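Local structure of putative adhesin (Bacteroides fragilis NCTC 9343, 3PET) at the interface of chains A and B. The protein is a putative lipoprotein with a right-handed beta-helix fold, resembling the putative head domain of autotransporter adhesins, and probably serves in cell adhesion. Numbering follows the deposited sequence. Chains: chain A/B, Putative adhesin.

All three contacts lie along one seam where two right-handed beta-helices pack antiparallel through their valine-glycine turns. Contacts 1 and 2 sit toward opposite ends, the centres of their C-alpha atoms about 31 Å apart, and are near counterparts: both use Val29, Val98, Val196 and Val215, with the chains exchanged. Contact 3 falls between them, about 17 Å from contact 1 and 13 Å from contact 2, and uses Val158 of both chains. Coil after coil, valine methyls pack on glycine backbone and carbonyls, without cross-chain hydrogen bonds in the three patches. The seam departs from exact two-fold symmetry; the structure alone does not show whether this dimer forms outside the crystal.

Contact 1: the interface of chains A and B. Residues chain A 27-29, 69, 96-98; chain B 196, 214-216.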
ATOM      1  N   GLY A  27      -2.559  18.086   2.065  1.00 17.53           N
ATOM      2  CA  GLY A  27      -2.239  17.265   3.234  1.00 17.97           C
ATOM      3  C   GLY A  27      -3.395  17.297   4.216  1.00 21.30           C
ATOM      4  O   GLY A  27      -3.215  17.324   5.427  1.00 20.52           O
ATOM      5  N   THR A  28      -4.602  17.302   3.678  1.00 18.97           N
ATOM      6  CA  THR A  28      -5.823  17.403   4.458  1.00 18.28           C
ATOM      7  C   THR A  28      -6.517  16.071   4.615  1.00 22.31           C
ATOM      8  O   THR A  28      -6.112  15.060   4.021  1.00 22.70           O
ATOM      9  CB  THR A  28      -6.771  18.392   3.730  1.00 21.88           C
ATOM     10  OG1 THR A  28      -6.824  18.009   2.363  1.00 18.55           O
ATOM     11  CG2 THR A  28      -6.315  19.830   3.847  1.00 16.28           C
ATOM     12  N   VAL A  29      -7.604  16.091   5.394  1.00 18.16           N
ATOM     13  CA  VAL A  29      -8.500  14.962   5.568  1.00 17.50           C
ATOM     14  C   VAL A  29      -9.819  15.356   4.903  1.00 20.98           C
ATOM     15  O   VAL A  29     -10.416  16.360   5.273  1.00 20.74           O
ATOM     16  CB  VAL A  29      -8.694  14.496   7.027  1.00 21.58           C
ATOM     17  CG1 VAL A  29      -9.636  13.295   7.070  1.00 22.15           C
ATOM     18  CG2 VAL A  29      -7.363  14.150   7.681  1.00 21.12           C
ATOM     19  N   ILE A  69      -3.090  21.194   7.393  1.00 20.27           N
ATOM     20  CA  ILE A  69      -3.773  21.138   8.690  1.00 20.60           C
ATOM     21  C   ILE A  69      -2.748  21.190   9.801  1.00 21.70           C
ATOM     22  O   ILE A  69      -1.565  20.911   9.573  1.00 19.86           O
ATOM     23  CB  ILE A  69      -4.693  19.873   8.839  1.00 23.96           C
ATOM     24  CG1 ILE A  69      -3.887  18.554   8.782  1.00 25.66           C
ATOM     25  CG2 ILE A  69      -5.826  19.872   7.807  1.00 23.98           C
ATOM     26  CD1 ILE A  69      -4.536  17.377   9.467  1.00 32.52           C
ATOM     27  N   LYS A  96      -1.134  14.054  -0.122  1.00 15.00           N
ATOM     28  CA  LYS A  96      -0.472  13.502   1.054  1.00 15.84           C
ATOM     29  C   LYS A  96      -1.410  13.461   2.267  1.00 18.92           C
ATOM     30  O   LYS A  96      -0.937  13.556   3.380  1.00 19.15           O
ATOM     31  CB  LYS A  96       0.790  14.329   1.407  1.00 20.13           C
ATOM     32  CG  LYS A  96       1.791  14.522   0.265  1.00 37.28           C
ATOM     33  CD  LYS A  96       2.935  15.441   0.668  1.00 48.60           C
ATOM     34  CE  LYS A  96       2.802  16.820   0.070  1.00 64.60           C
ATOM     35  NZ  LYS A  96       3.836  17.073  -0.974  1.00 73.27           N
ATOM     36  N   GLY A  97      -2.708  13.285   2.053  1.00 14.73           N
ATOM     37  CA  GLY A  97      -3.658  13.231   3.156  1.00 13.48           C
ATOM     38  C   GLY A  97      -4.489  11.971   3.215  1.00 17.08           C
ATOM     39  O   GLY A  97      -4.048  10.898   2.794  1.00 15.20           O
ATOM     40  N   VAL A  98      -5.696  12.095   3.767  1.00 13.90           N
ATOM     41  CA  VAL A  98      -6.645  10.994   3.888  1.00 13.66           C
ATOM     42  C   VAL A  98      -7.906  11.408   3.161  1.00 18.03           C
ATOM     43  O   VAL A  98      -8.531  12.405   3.526  1.00 17.40           O
ATOM     44  CB  VAL A  98      -6.915  10.600   5.367  1.00 17.53           C
ATOM     45  CG1 VAL A  98      -8.073   9.598   5.471  1.00 17.53           C
ATOM     46  CG2 VAL A  98      -5.656  10.061   6.040  1.00 16.76           C
TER
ATOM     47  N   VAL B 196       0.451   9.376   7.935  1.00 17.00           N
ATOM     48  CA  VAL B 196      -0.707   9.666   7.091  1.00 17.18           C
ATOM     49  C   VAL B 196      -1.549   8.407   7.155  1.00 21.46           C
ATOM     50  O   VAL B 196      -1.164   7.373   6.619  1.00 20.65           O
ATOM     51  CB  VAL B 196      -0.342  10.096   5.651  1.00 21.08           C
ATOM     52  CG1 VAL B 196      -1.615  10.413   4.851  1.00 21.64           C
ATOM     53  CG2 VAL B 196       0.608  11.305   5.668  1.00 21.31           C
ATOM     54  N   GLY B 214      -0.205  13.779  13.226  1.00 22.74           N
ATOM     55  CA  GLY B 214      -0.272  13.256  11.876  1.00 21.50           C
ATOM     56  C   GLY B 214      -1.521  13.676  11.136  1.00 24.13           C
ATOM     57  O   GLY B 214      -2.240  14.587  11.554  1.00 23.34           O
ATOM     58  N   VAL B 215      -1.765  13.017  10.008  1.00 19.42           N
ATOM     59  CA  VAL B 215      -2.904  13.297   9.138  1.00 19.36           C
ATOM     60  C   VAL B 215      -3.778  12.058   9.182  1.00 26.43           C
ATOM     61  O   VAL B 215      -3.460  11.042   8.564  1.00 24.41           O
ATOM     62  CB  VAL B 215      -2.470  13.689   7.693  1.00 21.89           C
ATOM     63  CG1 VAL B 215      -3.682  14.024   6.829  1.00 22.10           C
ATOM     64  CG2 VAL B 215      -1.481  14.849   7.711  1.00 21.93           C
ATOM     65  N   GLY B 216      -4.857  12.145   9.946  1.00 25.52           N
ATOM     66  CA  GLY B 216      -5.772  11.029  10.153  1.00 25.22           C
ATOM     67  C   GLY B 216      -6.382  11.129  11.527  1.00 29.57           C
ATOM     68  O   GLY B 216      -6.267  12.176  12.164  1.00 30.65           O
TER
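This is an interdigitating interface between copies of one protein, valine methyls packed on glycine backbone and carbonyls, in which B:Val215 inserts between the turns carrying A:Val29 and A:Val98 and joins the N-terminal coils of chain A to the C-terminal coils of chain B. Methyl CG1 of B:Val215 does most of the touching. Anti to its own backbone N (chi1 -178°), it points forward into chain A, where it lies 3.8 Å from A:Gly97 CA. The same methyl meets A:Val29 CG2, also at 3.8 Å, as the two valines slide past each other in opposite directions. Flanking the two methyls of B:Val215 is the carbonyl O of A:Gly27, 3.6 Å from CG1 and 3.8 Å from CG2. A:Val98 returns the contact from the next coil, setting its CG2 3.5 Å from the carbonyl O of B:Val215. One step along, B:Val196 straddles the backbone oxygen of A:Lys96 with both methyls: CG1 is 3.5 Å from that O, and CG2 is 3.6 Å from it. CG1 also lies 3.2 Å from A:Gly97 O. The A:Lys96 side chain is poorly ordered, and it is the backbone of this residue that meets the valine. No polar atom bonds across, which leaves shape and methyl packing to hold this patch. For the protein, the site gives its first coils a neighbour in the crystal, and perhaps in a biological dimer.

Contact 2: the interface of chains A and B. Residues chain A 196, 215; chain B 29-31, 80, 98-100, 119.
Valine-glycine turns of successive coils of the right-handed beta-helix form this patch, with A:Val196 and A:Val215 each wedged between two adjacent turns of chain B. Each valine divides its methyls between two surfaces. CG2 of A:Val196 packs on the bare glycine backbone, 3.5 Å from B:Gly99 CA, and is also 3.5 Å from B:Val119 O of the next coil. Its CG1, anti to the backbone N (chi1 -177°), reaches the carboxylate of B:Asp100, 3.5 Å from OD1. A:Val215 repeats the pattern between B:Gly30 and B:Val98: its CG2 is 3.7 Å from B:Gly30 CA, and its CG1 rests obliquely over the OD1 and ND2 side of the B:Asn31 carboxamide, 3.6 Å from OD1. The backbone N of B:Asp100 donates a nearly straight hydrogen bond to B:Asn31 OD1 (2.8 Å, 172° at H), tilted 29° from the carbonyl plane. It turns OD1 toward the neighbouring coil's N-H and ND2 away from it, though both stay near A:Val215 CG1. B:Lys80 brings its NZ near that methyl, but the side chain is poorly ordered. In the fold, the bond ties adjacent coils of chain B, at the start of strand 31-36 and just before strand 101-103, where the last coils of chain A lie alongside.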
ATOM      1  N   VAL A 196       4.972  -7.354  -5.951  1.00 16.32           N
ATOM      2  CA  VAL A 196       3.973  -8.421  -5.891  1.00 15.13           C
ATOM      3  C   VAL A 196       2.769  -7.905  -6.651  1.00 18.06           C
ATOM      4  O   VAL A 196       2.045  -7.034  -6.168  1.00 15.62           O
ATOM      5  CB  VAL A 196       3.632  -8.878  -4.449  1.00 18.73           C
ATOM      6  CG1 VAL A 196       2.648 -10.045  -4.469  1.00 19.09           C
ATOM      7  CG2 VAL A 196       4.890  -9.284  -3.689  1.00 18.27           C
ATOM      8  N   VAL A 215       6.978 -11.005  -8.248  1.00 21.81           N
ATOM      9  CA  VAL A 215       5.973 -12.073  -8.109  1.00 20.68           C
ATOM     10  C   VAL A 215       4.755 -11.596  -8.865  1.00 22.50           C
ATOM     11  O   VAL A 215       4.013 -10.750  -8.377  1.00 22.29           O
ATOM     12  CB  VAL A 215       5.684 -12.442  -6.609  1.00 22.27           C
ATOM     13  CG1 VAL A 215       4.705 -13.609  -6.498  1.00 22.13           C
ATOM     14  CG2 VAL A 215       6.975 -12.763  -5.868  1.00 21.33           C
TER
ATOM     15  N   VAL B  29      12.739 -14.148  -3.573  1.00 14.72           N
ATOM     16  CA  VAL B  29      11.663 -13.695  -4.433  1.00 15.02           C
ATOM     17  C   VAL B  29      10.710 -14.882  -4.566  1.00 19.24           C
ATOM     18  O   VAL B  29      11.124 -15.964  -4.994  1.00 16.89           O
ATOM     19  CB  VAL B  29      12.134 -13.153  -5.807  1.00 19.55           C
ATOM     20  CG1 VAL B  29      10.939 -12.771  -6.676  1.00 19.32           C
ATOM     21  CG2 VAL B  29      13.078 -11.967  -5.641  1.00 19.41           C
ATOM     22  N   GLY B  30       9.456 -14.678  -4.175  1.00 15.84           N
ATOM     23  CA  GLY B  30       8.469 -15.751  -4.227  1.00 15.10           C
ATOM     24  C   GLY B  30       7.596 -15.788  -2.992  1.00 17.24           C
ATOM     25  O   GLY B  30       8.023 -15.356  -1.910  1.00 14.49           O
ATOM     26  N   ASN B  31       6.359 -16.301  -3.153  1.00 14.12           N
ATOM     27  CA  ASN B  31       5.400 -16.407  -2.044  1.00 14.18           C
ATOM     28  C   ASN B  31       5.801 -17.521  -1.120  1.00 16.84           C
ATOM     29  O   ASN B  31       6.347 -18.525  -1.576  1.00 15.23           O
ATOM     30  CB  ASN B  31       3.963 -16.615  -2.549  1.00 14.45           C
ATOM     31  CG  ASN B  31       3.441 -15.400  -3.274  1.00 24.67           C
ATOM     32  OD1 ASN B  31       3.901 -14.290  -3.058  1.00 21.76           O
ATOM     33  ND2 ASN B  31       2.523 -15.585  -4.195  1.00 22.41           N
ATOM     34  N   LYS B  80       7.255 -18.421 -11.912  1.00 36.82           N
ATOM     35  CA  LYS B  80       6.556 -18.698 -10.652  1.00 35.15           C
ATOM     36  C   LYS B  80       7.453 -19.486  -9.686  1.00 35.60           C
ATOM     37  O   LYS B  80       8.060 -20.488 -10.063  1.00 35.33           O
ATOM     38  CB  LYS B  80       5.230 -19.462 -10.895  1.00 38.43           C
ATOM     39  CG  LYS B  80       4.353 -19.640  -9.631  1.00 53.19           C
ATOM     40  CD  LYS B  80       3.521 -18.387  -9.311  1.00 63.19           C
ATOM     41  CE  LYS B  80       3.161 -18.248  -7.853  1.00 66.49           C
ATOM     42  NZ  LYS B  80       2.887 -16.827  -7.499  1.00 66.48           N
ATOM     43  N   VAL B  98      10.831 -10.239  -1.807  1.00 15.11           N
ATOM     44  CA  VAL B  98       9.664  -9.824  -2.606  1.00 13.80           C
ATOM     45  C   VAL B  98       8.714 -11.016  -2.615  1.00 17.33           C
ATOM     46  O   VAL B  98       9.113 -12.100  -3.022  1.00 16.43           O
ATOM     47  CB  VAL B  98      10.047  -9.339  -4.052  1.00 15.62           C
ATOM     48  CG1 VAL B  98       8.801  -9.038  -4.876  1.00 15.91           C
ATOM     49  CG2 VAL B  98      10.978  -8.131  -4.024  1.00 14.23           C
ATOM     50  N   GLY B  99       7.501 -10.842  -2.107  1.00 13.18           N
ATOM     51  CA  GLY B  99       6.551 -11.960  -2.071  1.00 12.27           C
ATOM     52  C   GLY B  99       5.658 -11.906  -0.854  1.00 17.40           C
ATOM     53  O   GLY B  99       5.959 -11.181   0.100  1.00 16.36           O
ATOM     54  N   ASP B 100       4.530 -12.624  -0.899  1.00 14.90           N
ATOM     55  CA  ASP B 100       3.587 -12.672   0.213  1.00 14.11           C
ATOM     56  C   ASP B 100       3.954 -13.779   1.155  1.00 16.61           C
ATOM     57  O   ASP B 100       4.452 -14.821   0.721  1.00 16.99           O
ATOM     58  CB  ASP B 100       2.152 -12.870  -0.302  1.00 16.04           C
ATOM     59  CG  ASP B 100       1.610 -11.734  -1.166  1.00 22.92           C
ATOM     60  OD1 ASP B 100       2.083 -10.578  -1.007  1.00 25.71           O
ATOM     61  OD2 ASP B 100       0.737 -12.006  -2.021  1.00 21.46           O
ATOM     62  N   VAL B 119       8.794  -6.282   0.084  1.00 16.02           N
ATOM     63  CA  VAL B 119       7.628  -5.953  -0.717  1.00 15.26           C
ATOM     64  C   VAL B 119       6.728  -7.172  -0.695  1.00 16.89           C
ATOM     65  O   VAL B 119       7.123  -8.239  -1.162  1.00 13.84           O
ATOM     66  CB  VAL B 119       8.014  -5.516  -2.166  1.00 17.32           C
ATOM     67  CG1 VAL B 119       6.772  -5.209  -2.996  1.00 16.26           C
ATOM     68  CG2 VAL B 119       8.965  -4.320  -2.145  1.00 17.32           C
TER

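Contact 3: the interface of chains A and B. Residues chain A 138, 156-158, 177-178; chain B 139-140, 158-159.
B:Val139 and A:Val158 form the apolar centre, their methyls CG1 and CG2 meeting at 3.9 Å as the valines of the two chains interleave. The branches have separate tasks. CG1 of B:Val139, anti to the backbone N (chi1 178°), leads into chain A and settles between consecutive coils, 3.7 Å from A:Gly177 CA. In return, CG2 of A:Val158, which stands anti to its carbonyl carbon and beside its own N, packs on the backbone of chain B, 3.6 Å from B:Gly140 CA. One coil away B:Val158 does what B:Val139 does, bringing its CG1 to 3.7 Å from A:Gly157 CA. Because glycines flank the valines, the methyls come right up to the main chain, with no side chain of the partner turn between. Backbone carbonyls line the polar rim. A:Val178 sets its CG2 3.5 Å from B:Val139 O, and A:Gly157 O lies 3.3 Å from CG1 of B:Val139. None of these oxygens bonds to the opposite chain, so the rim adds van der Waals contact and no cross-chain hydrogen bond. The carbonyl O of A:Lys156 fits between the methyls of B:Val139, 3.4 Å from CG1 and 3.6 Å from CG2.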
ATOM      1  N   GLY A 138       1.233   5.647  -1.987  1.00 15.60           N
ATOM      2  CA  GLY A 138       0.507   5.484  -0.733  1.00 14.62           C
ATOM      3  C   GLY A 138      -0.350   4.244  -0.702  1.00 18.03           C
ATOM      4  O   GLY A 138       0.013   3.223  -1.298  1.00 17.03           O
ATOM      5  N   LYS A 156       4.252   2.108  -6.487  1.00 17.67           N
ATOM      6  CA  LYS A 156       5.247   1.816  -5.435  1.00 17.43           C
ATOM      7  C   LYS A 156       4.634   1.534  -4.066  1.00 18.77           C
ATOM      8  O   LYS A 156       5.349   1.100  -3.173  1.00 19.52           O
ATOM      9  CB  LYS A 156       6.247   2.985  -5.290  1.00 19.41           C
ATOM     10  CG  LYS A 156       7.087   3.222  -6.539  1.00 26.63           C
ATOM     11  CD  LYS A 156       7.798   4.564  -6.513  1.00 31.43           C
ATOM     12  CE  LYS A 156       8.696   4.686  -7.718  1.00 35.09           C
ATOM     13  NZ  LYS A 156       9.427   5.980  -7.752  1.00 45.95           N
ATOM     14  N   GLY A 157       3.347   1.812  -3.893  1.00 14.66           N
ATOM     15  CA  GLY A 157       2.689   1.598  -2.611  1.00 14.86           C
ATOM     16  C   GLY A 157       1.842   0.348  -2.608  1.00 19.96           C
ATOM     17  O   GLY A 157       2.222  -0.685  -3.178  1.00 18.79           O
ATOM     18  N   VAL A 158       0.681   0.427  -1.958  1.00 15.96           N
ATOM     19  CA  VAL A 158      -0.258  -0.699  -1.908  1.00 15.10           C
ATOM     20  C   VAL A 158      -1.535  -0.254  -2.637  1.00 17.64           C
ATOM     21  O   VAL A 158      -2.189   0.696  -2.208  1.00 15.95           O
ATOM     22  CB  VAL A 158      -0.528  -1.173  -0.458  1.00 17.87           C
ATOM     23  CG1 VAL A 158      -1.552  -2.309  -0.436  1.00 18.80           C
ATOM     24  CG2 VAL A 158       0.772  -1.610   0.215  1.00 17.38           C
ATOM     25  N   GLY A 177       5.475  -2.047  -5.754  1.00 17.14           N
ATOM     26  CA  GLY A 177       4.821  -2.290  -4.470  1.00 16.65           C
ATOM     27  C   GLY A 177       3.965  -3.537  -4.543  1.00 19.64           C
ATOM     28  O   GLY A 177       4.332  -4.528  -5.193  1.00 18.21           O
ATOM     29  N   VAL A 178       2.796  -3.477  -3.903  1.00 16.16           N
ATOM     30  CA  VAL A 178       1.834  -4.586  -3.889  1.00 15.30           C
ATOM     31  C   VAL A 178       0.608  -4.122  -4.648  1.00 18.26           C
ATOM     32  O   VAL A 178      -0.064  -3.189  -4.199  1.00 16.98           O
ATOM     33  CB  VAL A 178       1.503  -5.034  -2.441  1.00 17.92           C
ATOM     34  CG1 VAL A 178       0.440  -6.130  -2.435  1.00 17.31           C
ATOM     35  CG2 VAL A 178       2.761  -5.504  -1.722  1.00 17.18           C
TER
ATOM     36  N   VAL B 139       6.710  -2.391   2.043  1.00 14.44           N
ATOM     37  CA  VAL B 139       5.521  -2.084   1.254  1.00 13.36           C
ATOM     38  C   VAL B 139       4.614  -3.296   1.266  1.00 18.17           C
ATOM     39  O   VAL B 139       4.977  -4.348   0.743  1.00 16.77           O
ATOM     40  CB  VAL B 139       5.828  -1.610  -0.189  1.00 16.13           C
ATOM     41  CG1 VAL B 139       4.527  -1.355  -0.938  1.00 14.77           C
ATOM     42  CG2 VAL B 139       6.685  -0.345  -0.167  1.00 16.38           C
ATOM     43  N   GLY B 140       3.441  -3.140   1.874  1.00 14.81           N
ATOM     44  CA  GLY B 140       2.502  -4.242   1.954  1.00 14.36           C
ATOM     45  C   GLY B 140       1.640  -4.173   3.180  1.00 19.59           C
ATOM     46  O   GLY B 140       1.903  -3.379   4.093  1.00 18.05           O
ATOM     47  N   VAL B 158       4.656   1.537   3.989  1.00 16.77           N
ATOM     48  CA  VAL B 158       3.455   1.869   3.220  1.00 16.28           C
ATOM     49  C   VAL B 158       2.579   0.631   3.246  1.00 18.95           C
ATOM     50  O   VAL B 158       3.009  -0.436   2.797  1.00 15.86           O
ATOM     51  CB  VAL B 158       3.760   2.364   1.766  1.00 18.09           C
ATOM     52  CG1 VAL B 158       2.460   2.611   0.981  1.00 16.63           C
ATOM     53  CG2 VAL B 158       4.620   3.629   1.789  1.00 17.27           C
ATOM     54  N   GLY B 159       1.370   0.779   3.776  1.00 14.88           N
ATOM     55  CA  GLY B 159       0.444  -0.342   3.860  1.00 14.47           C
ATOM     56  C   GLY B 159      -0.356  -0.321   5.140  1.00 19.55           C
ATOM     57  O   GLY B 159      -0.081   0.476   6.047  1.00 19.24           O
TER